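Local coordinates for folylpolyglutamate synthase protein FOLC (Mycobacterium tuberculosis, PDB 2VOS) that probably adds L-glutamate, at the cost of ATP, to dihydropteroate to make dihydrofolate and to tetrahydrofolates to lengthen their polyglutamate tails, at residues A[68-72]-A[216-220]; A[230-236]-A[254-260]. The contacts are given in a common frame with arbitrary orientation. Residue numbers count along the deposited sequence, not the author numbering.

Interaction 1. Residues A[68-72]-A[216-220]; sequences HIAGT and KAGII. With GOL (glycerol), chain H.
Residues 68-70, extended, end strand 66-70; at Gly71, with phi/psi of 144/-175°, the chain leaves the strand where a CB would jam against the preceding carbonyl. Across from it lie Lys216, on helix 209-217, and a type I turn spanning Ala217 to Ile220, closed by Ile220 N to Ala217 O at 2.9 Å. CA atoms pair His68 with Ile219 (7.3 Å) and Ala70 with Lys216 (5.9 Å); no direct hydrogen bond joins the segments. Ile219 (chi1 p, chi2 t) lays CD1 over the His68 ring face, a CH-pi contact 4.2 Å from the centroid, and 3.8 Å from Ala70 CB. Helix 209-217 and the turn at its C-terminal side pack on a central strand of the P-loop NTPase-like sheet; Thr72 already touches ADP and leads into the P-loop's ADP-binding residues Asn73 to Ser77. One water bridges His68 ND1 and Ile219 O, 2.9 Å from each, while His68 NE2 bonds Thr184. Lys216 (m, t, t, m) stretches along Ala70 and Gly71 until its NZ and Thr72 OG1 each hydrogen-bond, at 2.9 Å, O3 of a glycerol, probably from the crystallisation liquor. Another water accepts from Gly71 N (3.0 Å) and Lys216 NZ (3.2 Å).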
# COMPACT_ATOMS: atom_id res chain seq x y z
N HIS A 68 11.00 -2.43 -7.83
CA HIS A 68 11.07 -1.45 -6.77
C HIS A 68 9.95 -0.46 -7.01
O HIS A 68 9.81 0.11 -8.09
CB HIS A 68 12.45 -0.77 -6.78
CG HIS A 68 12.80 -0.06 -5.50
ND1 HIS A 68 13.95 0.69 -5.34
CD2 HIS A 68 12.16 -0.03 -4.30
CE1 HIS A 68 14.00 1.16 -4.11
NE2 HIS A 68 12.93 0.73 -3.45
N ILE A 69 9.11 -0.24 -6.01
CA ILE A 69 7.87 0.48 -6.25
C ILE A 69 7.71 1.72 -5.35
O ILE A 69 7.77 1.60 -4.11
CB ILE A 69 6.63 -0.49 -6.04
CG1 ILE A 69 6.72 -1.69 -7.02
CG2 ILE A 69 5.33 0.25 -6.15
CD1 ILE A 69 5.97 -2.96 -6.49
N ALA A 70 7.48 2.88 -5.98
CA ALA A 70 7.26 4.16 -5.24
C ALA A 70 6.02 4.79 -5.78
O ALA A 70 5.44 4.31 -6.79
CB ALA A 70 8.47 5.08 -5.39
N GLY A 71 5.50 5.81 -5.08
CA GLY A 71 4.34 6.53 -5.57
C GLY A 71 3.50 6.90 -4.39
O GLY A 71 3.90 6.63 -3.25
N THR A 72 2.33 7.49 -4.61
CA THR A 72 1.50 7.90 -3.50
C THR A 72 0.38 6.94 -3.23
O THR A 72 0.08 6.67 -2.07
CB THR A 72 0.87 9.30 -3.73
OG1 THR A 72 1.96 10.22 -3.94
CG2 THR A 72 0.15 9.72 -2.46
N LYS A 216 10.55 10.71 -5.14
CA LYS A 216 10.16 9.33 -5.53
C LYS A 216 10.99 8.82 -6.69
O LYS A 216 11.23 7.62 -6.79
CB LYS A 216 8.68 9.26 -5.87
CG LYS A 216 7.84 9.84 -4.70
CD LYS A 216 6.36 9.64 -4.98
CE LYS A 216 5.49 10.36 -3.92
NZ LYS A 216 5.72 9.76 -2.56
N ALA A 217 11.38 9.73 -7.59
CA ALA A 217 12.17 9.36 -8.74
C ALA A 217 13.54 8.85 -8.32
O ALA A 217 14.24 8.22 -9.12
CB ALA A 217 12.34 10.54 -9.68
N GLY A 218 13.94 9.12 -7.08
CA GLY A 218 15.26 8.66 -6.62
C GLY A 218 15.42 7.13 -6.64
O GLY A 218 16.52 6.64 -6.48
N ILE A 219 14.35 6.36 -6.87
CA ILE A 219 14.55 4.92 -6.94
C ILE A 219 14.92 4.46 -8.36
O ILE A 219 15.22 3.27 -8.60
CB ILE A 219 13.32 4.10 -6.39
CG1 ILE A 219 12.10 4.22 -7.36
CG2 ILE A 219 13.00 4.51 -4.93
CD1 ILE A 219 11.09 3.05 -7.23
N ILE A 220 14.85 5.38 -9.32
CA ILE A 220 15.23 5.03 -10.69
C ILE A 220 16.75 5.26 -10.77
O ILE A 220 17.19 6.42 -10.75
CB ILE A 220 14.51 5.97 -11.73
CG1 ILE A 220 12.97 5.91 -11.60
CG2 ILE A 220 14.95 5.64 -13.17
CD1 ILE A 220 12.23 7.13 -12.26
C1 GOL H . 3.82 14.02 0.27
O1 GOL H . 2.47 14.45 0.39
C2 GOL H . 3.84 12.51 0.06
O2 GOL H . 3.33 11.81 1.20
C3 GOL H . 3.04 12.17 -1.20
O3 GOL H . 3.28 10.80 -1.48
O HOH W 1 16.21 0.99 -7.09
O HOH W 2 6.92 6.78 -2.60

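Interaction 2. Residues A[230-236]-A[254-260]; sequences TVAVIGR and ASVARED
Ala232, Ile234 and Val256 make the apolar centre on one face of a parallel strand pair: Ala232 CB lies 4.4 Å from Val256 CG2, and Ile234 CD1 (rotamer m, t) 4.0 Å from Val256 CG1. On the other face Val233 CG1 sits 4.5 Å from Ala257 CB. Strands 231-234 and 255-258 run at 15° with axes 4.7 Å apart, in register Val231-Ser255, Ala232-Val256, Val233-Ala257 and Ile234-Arg258. The backbone ladder zigzags: Ser255 N to Thr230 O (2.9 Å), Ala232 N to Ser255 O (2.8 Å), Ala257 N to Ala232 O (2.9 Å), Ile234 N to Ala257 O (2.8 Å), Glu259 N to Ile234 O (2.8 Å). Past the strands, Arg236 NE meets Asp260 OD2 at 2.8 Å in a salt bridge; Glu259 OE2, bonded to His300, adds a long one to Arg236 NE at 3.9 Å, a matter of charge alone, out of the guanidinium plane. Water joins Arg236 N (3.0 Å) to Glu259 OE1 (2.6 Å). The pair belongs to a beta-alpha-beta unit whose crossover helix 239-251 covers Ala232, Ile234 and Val256, while helix 296-312 packs on Val233 and Glu259; strand 191-194 flanks 231-234, and 255-258 ends the sheet within this chain.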
# COMPACT_ATOMS: atom_id res chain seq x y z
N THR A 230 18.16 0.30 -16.71
CA THR A 230 17.02 0.28 -15.80
C THR A 230 15.77 0.62 -16.61
O THR A 230 15.85 1.35 -17.61
CB THR A 230 17.23 1.28 -14.64
OG1 THR A 230 18.33 0.82 -13.83
CG2 THR A 230 15.97 1.38 -13.72
N VAL A 231 14.63 0.08 -16.21
CA VAL A 231 13.38 0.46 -16.86
C VAL A 231 12.53 1.14 -15.82
O VAL A 231 12.33 0.55 -14.77
CB VAL A 231 12.61 -0.78 -17.35
CG1 VAL A 231 11.33 -0.37 -17.98
CG2 VAL A 231 13.42 -1.58 -18.33
N ALA A 232 12.02 2.34 -16.11
CA ALA A 232 11.07 3.03 -15.27
C ALA A 232 9.68 2.83 -15.88
O ALA A 232 9.42 3.15 -17.06
CB ALA A 232 11.38 4.55 -15.20
N VAL A 233 8.78 2.27 -15.09
CA VAL A 233 7.42 2.01 -15.54
C VAL A 233 6.47 2.93 -14.76
O VAL A 233 6.38 2.85 -13.56
CB VAL A 233 7.02 0.55 -15.26
CG1 VAL A 233 5.68 0.23 -15.91
CG2 VAL A 233 8.11 -0.38 -15.83
N ILE A 234 5.78 3.81 -15.46
CA ILE A 234 5.14 4.90 -14.79
C ILE A 234 3.63 4.90 -14.99
O ILE A 234 3.14 4.82 -16.13
CB ILE A 234 5.73 6.21 -15.35
CG1 ILE A 234 7.23 6.24 -15.06
CG2 ILE A 234 5.13 7.38 -14.60
CD1 ILE A 234 7.97 7.46 -15.73
N GLY A 235 2.89 4.97 -13.89
CA GLY A 235 1.44 5.04 -13.98
C GLY A 235 0.98 6.45 -14.40
O GLY A 235 1.80 7.31 -14.75
N ARG A 236 -0.32 6.70 -14.32
CA ARG A 236 -0.90 8.01 -14.71
C ARG A 236 -0.42 9.11 -13.79
O ARG A 236 -0.49 8.94 -12.59
CB ARG A 236 -2.44 7.92 -14.58
CG ARG A 236 -3.10 7.50 -15.87
CD ARG A 236 -4.58 7.09 -15.73
NE ARG A 236 -5.07 6.71 -17.07
CZ ARG A 236 -6.34 6.72 -17.48
NH1 ARG A 236 -7.31 7.07 -16.63
NH2 ARG A 236 -6.65 6.35 -18.73
N ALA A 254 17.47 5.57 -18.04
CA ALA A 254 16.44 4.55 -17.91
C ALA A 254 15.53 4.52 -19.14
O ALA A 254 15.19 5.58 -19.66
CB ALA A 254 15.62 4.81 -16.60
N SER A 255 15.15 3.33 -19.62
CA SER A 255 14.06 3.21 -20.61
C SER A 255 12.74 3.49 -19.91
O SER A 255 12.57 3.07 -18.77
CB SER A 255 13.98 1.78 -21.12
OG SER A 255 15.20 1.42 -21.73
N VAL A 256 11.80 4.13 -20.58
CA VAL A 256 10.58 4.48 -19.93
C VAL A 256 9.37 3.85 -20.60
O VAL A 256 9.30 3.83 -21.82
CB VAL A 256 10.39 5.99 -19.91
CG1 VAL A 256 9.01 6.30 -19.38
CG2 VAL A 256 11.49 6.68 -19.03
N ALA A 257 8.43 3.33 -19.81
CA ALA A 257 7.15 2.86 -20.31
C ALA A 257 6.10 3.64 -19.52
O ALA A 257 6.13 3.62 -18.27
CB ALA A 257 7.01 1.34 -20.02
N ARG A 258 5.15 4.27 -20.20
CA ARG A 258 4.22 5.15 -19.49
C ARG A 258 2.80 4.71 -19.72
O ARG A 258 2.44 4.45 -20.88
CB ARG A 258 4.32 6.58 -20.04
CG ARG A 258 5.65 7.22 -19.78
CD ARG A 258 5.88 8.40 -20.77
NE ARG A 258 5.98 7.89 -22.13
CZ ARG A 258 5.89 8.63 -23.23
NH1 ARG A 258 5.69 9.95 -23.14
NH2 ARG A 258 5.99 8.05 -24.43
N GLU A 259 1.97 4.71 -18.68
CA GLU A 259 0.56 4.36 -18.91
C GLU A 259 -0.02 5.27 -19.91
O GLU A 259 0.33 6.46 -19.95
CB GLU A 259 -0.30 4.31 -17.63
CG GLU A 259 -1.69 3.71 -17.92
CD GLU A 259 -2.50 3.52 -16.65
OE1 GLU A 259 -1.90 3.80 -15.59
OE2 GLU A 259 -3.69 3.10 -16.71
N ASP A 260 -0.84 4.70 -20.79
CA ASP A 260 -1.51 5.43 -21.88
C ASP A 260 -0.60 5.80 -23.02
O ASP A 260 -1.02 6.50 -23.94
CB ASP A 260 -2.26 6.68 -21.39
CG ASP A 260 -3.38 6.33 -20.39
OD1 ASP A 260 -4.06 5.34 -20.58
OD2 ASP A 260 -3.54 7.00 -19.36
O HOH W 3 1.65 7.83 -17.66
O HOH W 4 -1.99 4.50 -13.11

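From the N terminus, strand 66-70 comes first, and the chain wanders through 143 residues before the end of helix 209-217 returns to it, closing interaction 1. Only then does interaction 2 open: strand 231-234 leads through helix 239-251 to strand 255-258, a crossover of 17 residues, mostly helix. The two closures therefore follow in series, neither nesting nor crossing. Both reach the same sheet, where strand 191-194 lies between 66-70 and 231-234. Ile220 joins the contacts directly, its CG2 3.6 Å from Ala254 CB and its CD1 4.0 Å from Ala232 CB, so the turn from Ala217 to Ile220 bears on the start of the edge strand pair.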